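Local coordinates for protein mitochondrial association factor 1 (Toxoplasma gondii, PDB 6BXT) that binds ADP-ribose through a macrodomain-like fold and probably takes part in associating the parasite's vacuole with host mitochondria, at residues 55-60 against 88-93. Sequence-based numbering, arbitrary orientation.
Sequences LFIGGV and AESQEI. With APR (adenosine-5-diphosphoribose), chain D.
Residues 55-57 run past one side of helix 83-103, with the CA atoms of Phe56 and Gln91 4.3 Å apart. They belong to the loop that leads from strand 45-51 into helix 61-76 of a macrodomain-like fold, and the far end of this loop lines the ADP-ribose site. Ser90 makes the central bond: Ile57 N donates to Ser90 OG over 2.9 Å, with an N-H...O angle of 156°. A chi1 of 74° sets OG between its own backbone N and carbonyl carbon, within hydrogen-bonding reach of Leu86 O and Ser87 O, which share its one proton or compete for it. The hydroxyl thus links the loop to the preceding helical turn. CB of Ser90 packs against CG1 and CD1 of Ile57, whose side chain also touches Phe120, Met167 and Tyr169 of the central sheet. At the next residue, Gln91 CA approaches Leu55 O in a CA-H...O contact of 3.4 Å; the same carbonyl oxygen accepts a hydrogen bond from Gln94 NE2. The extended Gln91 chain runs alongside Phe56, ring and amide planes 42° apart; its NE2 is hydrogen-bonded to Glu95, while OE1 lies 3.6 Å from Phe56 CB. At the loop's other end, Val60 O accepts a 3.0 Å hydrogen bond from O1D of ADP-ribose.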
loop_
_atom_site.group_PDB
_atom_site.type_symbol
_atom_site.label_atom_id
_atom_site.label_comp_id
_atom_site.label_asym_id
_atom_site.label_seq_id
_atom_site.Cartn_x
_atom_site.Cartn_y
_atom_site.Cartn_z
ATOM N N LEU A 55 -4.027 8.222 9.461
ATOM C CA LEU A 55 -4.095 6.759 9.511
ATOM C C LEU A 55 -5.530 6.226 9.451
ATOM O O LEU A 55 -5.812 5.141 9.958
ATOM C CB LEU A 55 -3.410 6.236 10.779
ATOM C CG LEU A 55 -1.938 6.612 10.975
ATOM C CD1 LEU A 55 -1.459 6.156 12.346
ATOM C CD2 LEU A 55 -1.072 6.010 9.876
ATOM N N PHE A 56 -6.426 6.988 8.828
ATOM C CA PHE A 56 -7.811 6.558 8.639
ATOM C C PHE A 56 -8.090 6.250 7.168
ATOM O O PHE A 56 -7.428 6.785 6.278
ATOM C CB PHE A 56 -8.785 7.629 9.145
ATOM C CG PHE A 56 -8.667 8.948 8.433
ATOM C CD1 PHE A 56 -9.325 9.170 7.231
ATOM C CD2 PHE A 56 -7.905 9.970 8.972
ATOM C CE1 PHE A 56 -9.214 10.383 6.578
ATOM C CE2 PHE A 56 -7.792 11.185 8.325
ATOM C CZ PHE A 56 -8.449 11.393 7.126
ATOM N N ILE A 57 -9.071 5.384 6.925
ATOM C CA ILE A 57 -9.495 5.062 5.566
ATOM C C ILE A 57 -10.691 5.924 5.176
ATOM O O ILE A 57 -11.761 5.834 5.779
ATOM C CB ILE A 57 -9.862 3.572 5.417
ATOM C CG1 ILE A 57 -8.623 2.703 5.654
ATOM C CG2 ILE A 57 -10.447 3.300 4.027
ATOM C CD1 ILE A 57 -8.906 1.211 5.698
ATOM N N GLY A 58 -10.499 6.754 4.156
ATOM C CA GLY A 58 -11.533 7.661 3.699
ATOM C C GLY A 58 -10.932 8.835 2.952
ATOM O O GLY A 58 -9.861 8.718 2.358
ATOM N N GLY A 59 -11.622 9.970 2.984
ATOM C CA GLY A 59 -11.158 11.156 2.288
ATOM C C GLY A 59 -11.354 11.032 0.788
ATOM O O GLY A 59 -12.380 10.525 0.331
ATOM N N VAL A 60 -10.366 11.495 0.027
ATOM C CA VAL A 60 -10.438 11.493 -1.429
ATOM C C VAL A 60 -9.254 10.729 -2.018
ATOM O O VAL A 60 -8.635 9.916 -1.333
ATOM C CB VAL A 60 -10.468 12.930 -1.985
ATOM C CG1 VAL A 60 -11.682 13.671 -1.446
ATOM C CG2 VAL A 60 -9.182 13.674 -1.634
ATOM N N ALA A 88 -13.241 5.855 11.601
ATOM C CA ALA A 88 -12.911 5.739 13.016
ATOM C C ALA A 88 -12.348 4.360 13.337
ATOM O O ALA A 88 -11.312 4.240 13.989
ATOM C CB ALA A 88 -14.138 6.014 13.866
ATOM N N GLU A 89 -13.036 3.324 12.870
ATOM C CA GLU A 89 -12.656 1.947 13.163
ATOM C C GLU A 89 -11.277 1.618 12.600
ATOM O O GLU A 89 -10.515 0.868 13.210
ATOM C CB GLU A 89 -13.694 0.977 12.595
ATOM C CG GLU A 89 -13.568 -0.449 13.115
ATOM C CD GLU A 89 -14.335 -1.447 12.270
ATOM O OE1 GLU A 89 -15.583 -1.388 12.254
ATOM O OE2 GLU A 89 -13.684 -2.292 11.620
ATOM N N SER A 90 -10.960 2.181 11.438
ATOM C CA SER A 90 -9.681 1.913 10.789
ATOM C C SER A 90 -8.567 2.735 11.428
ATOM O O SER A 90 -7.415 2.307 11.465
ATOM C CB SER A 90 -9.763 2.210 9.289
ATOM O OG SER A 90 -9.785 3.604 9.038
ATOM N N GLN A 91 -8.913 3.916 11.932
ATOM C CA GLN A 91 -7.928 4.780 12.571
ATOM C C GLN A 91 -7.487 4.213 13.914
ATOM O O GLN A 91 -6.294 4.148 14.203
ATOM C CB GLN A 91 -8.486 6.191 12.759
ATOM C CG GLN A 91 -7.476 7.167 13.337
ATOM C CD GLN A 91 -8.000 8.589 13.391
ATOM O OE1 GLN A 91 -8.537 9.105 12.412
ATOM N NE2 GLN A 91 -7.850 9.228 14.542
ATOM N N GLU A 92 -8.456 3.806 14.729
ATOM C CA GLU A 92 -8.171 3.234 16.041
ATOM C C GLU A 92 -7.304 1.986 15.925
ATOM O O GLU A 92 -6.361 1.800 16.695
ATOM C CB GLU A 92 -9.475 2.898 16.768
ATOM C CG GLU A 92 -10.314 4.114 17.124
ATOM C CD GLU A 92 -11.736 3.749 17.501
ATOM O OE1 GLU A 92 -11.979 2.571 17.837
ATOM O OE2 GLU A 92 -12.612 4.639 17.456
ATOM N N ILE A 93 -7.628 1.134 14.957
ATOM C CA ILE A 93 -6.872 -0.091 14.730
ATOM C C ILE A 93 -5.436 0.218 14.314
ATOM O O ILE A 93 -4.482 -0.261 14.926
ATOM C CB ILE A 93 -7.544 -0.966 13.653
ATOM C CG1 ILE A 93 -8.822 -1.595 14.218
ATOM C CG2 ILE A 93 -6.588 -2.058 13.159
ATOM C CD1 ILE A 93 -9.675 -2.311 13.190
HETATM N N1 APR D . -7.966 5.672 -8.049
HETATM C C2 APR D . -6.758 5.183 -8.403
HETATM N N3 APR D . -5.662 6.004 -8.413
HETATM C C4 APR D . -5.785 7.316 -8.066
HETATM C C5 APR D . -6.994 7.806 -7.711
HETATM C C6 APR D . -8.097 6.979 -7.703
HETATM N N6 APR D . -9.476 7.147 -7.392
HETATM N N7 APR D . -6.843 9.132 -7.415
HETATM C C8 APR D . -5.534 9.452 -7.588
HETATM N N9 APR D . -4.862 8.329 -7.995
HETATM C "C1'" APR D . -3.524 8.200 -8.292
HETATM C "C2'" APR D . -2.815 9.337 -8.378
HETATM O "O2'" APR D . -2.586 9.663 -9.794
HETATM C "C3'" APR D . -1.469 9.042 -7.694
HETATM O "O3'" APR D . -0.543 8.693 -8.592
HETATM O "O4'" APR D . -2.836 7.261 -7.111
HETATM C "C4'" APR D . -1.768 7.840 -6.685
HETATM C "C5'" APR D . -2.008 8.366 -5.292
HETATM O "O5'" APR D . -3.205 9.166 -5.282
HETATM P PA APR D . -3.482 10.051 -4.021
HETATM O O1A APR D . -3.979 9.182 -2.878
HETATM O O2A APR D . -4.479 11.096 -4.326
HETATM O O3A APR D . -2.086 10.751 -3.619
HETATM P PB APR D . -1.363 10.638 -2.210
HETATM O O1B APR D . -0.604 9.316 -2.097
HETATM O O2B APR D . -0.382 11.807 -2.105
HETATM O O5D APR D . -2.432 10.757 -1.041
HETATM C C5D APR D . -2.742 12.073 -0.658
HETATM O O4D APR D . -5.001 11.590 -0.837
HETATM O O1D APR D . -5.793 9.288 -0.763
HETATM C C1D APR D . -5.822 10.455 -0.033
HETATM O O2D APR D . -6.297 10.407 2.232
HETATM C C2D APR D . -5.254 10.275 1.159
HETATM O O3D APR D . -4.622 12.204 2.329
HETATM C C3D APR D . -4.228 11.357 1.329
HETATM C C4D APR D . -4.172 12.143 -0.037
#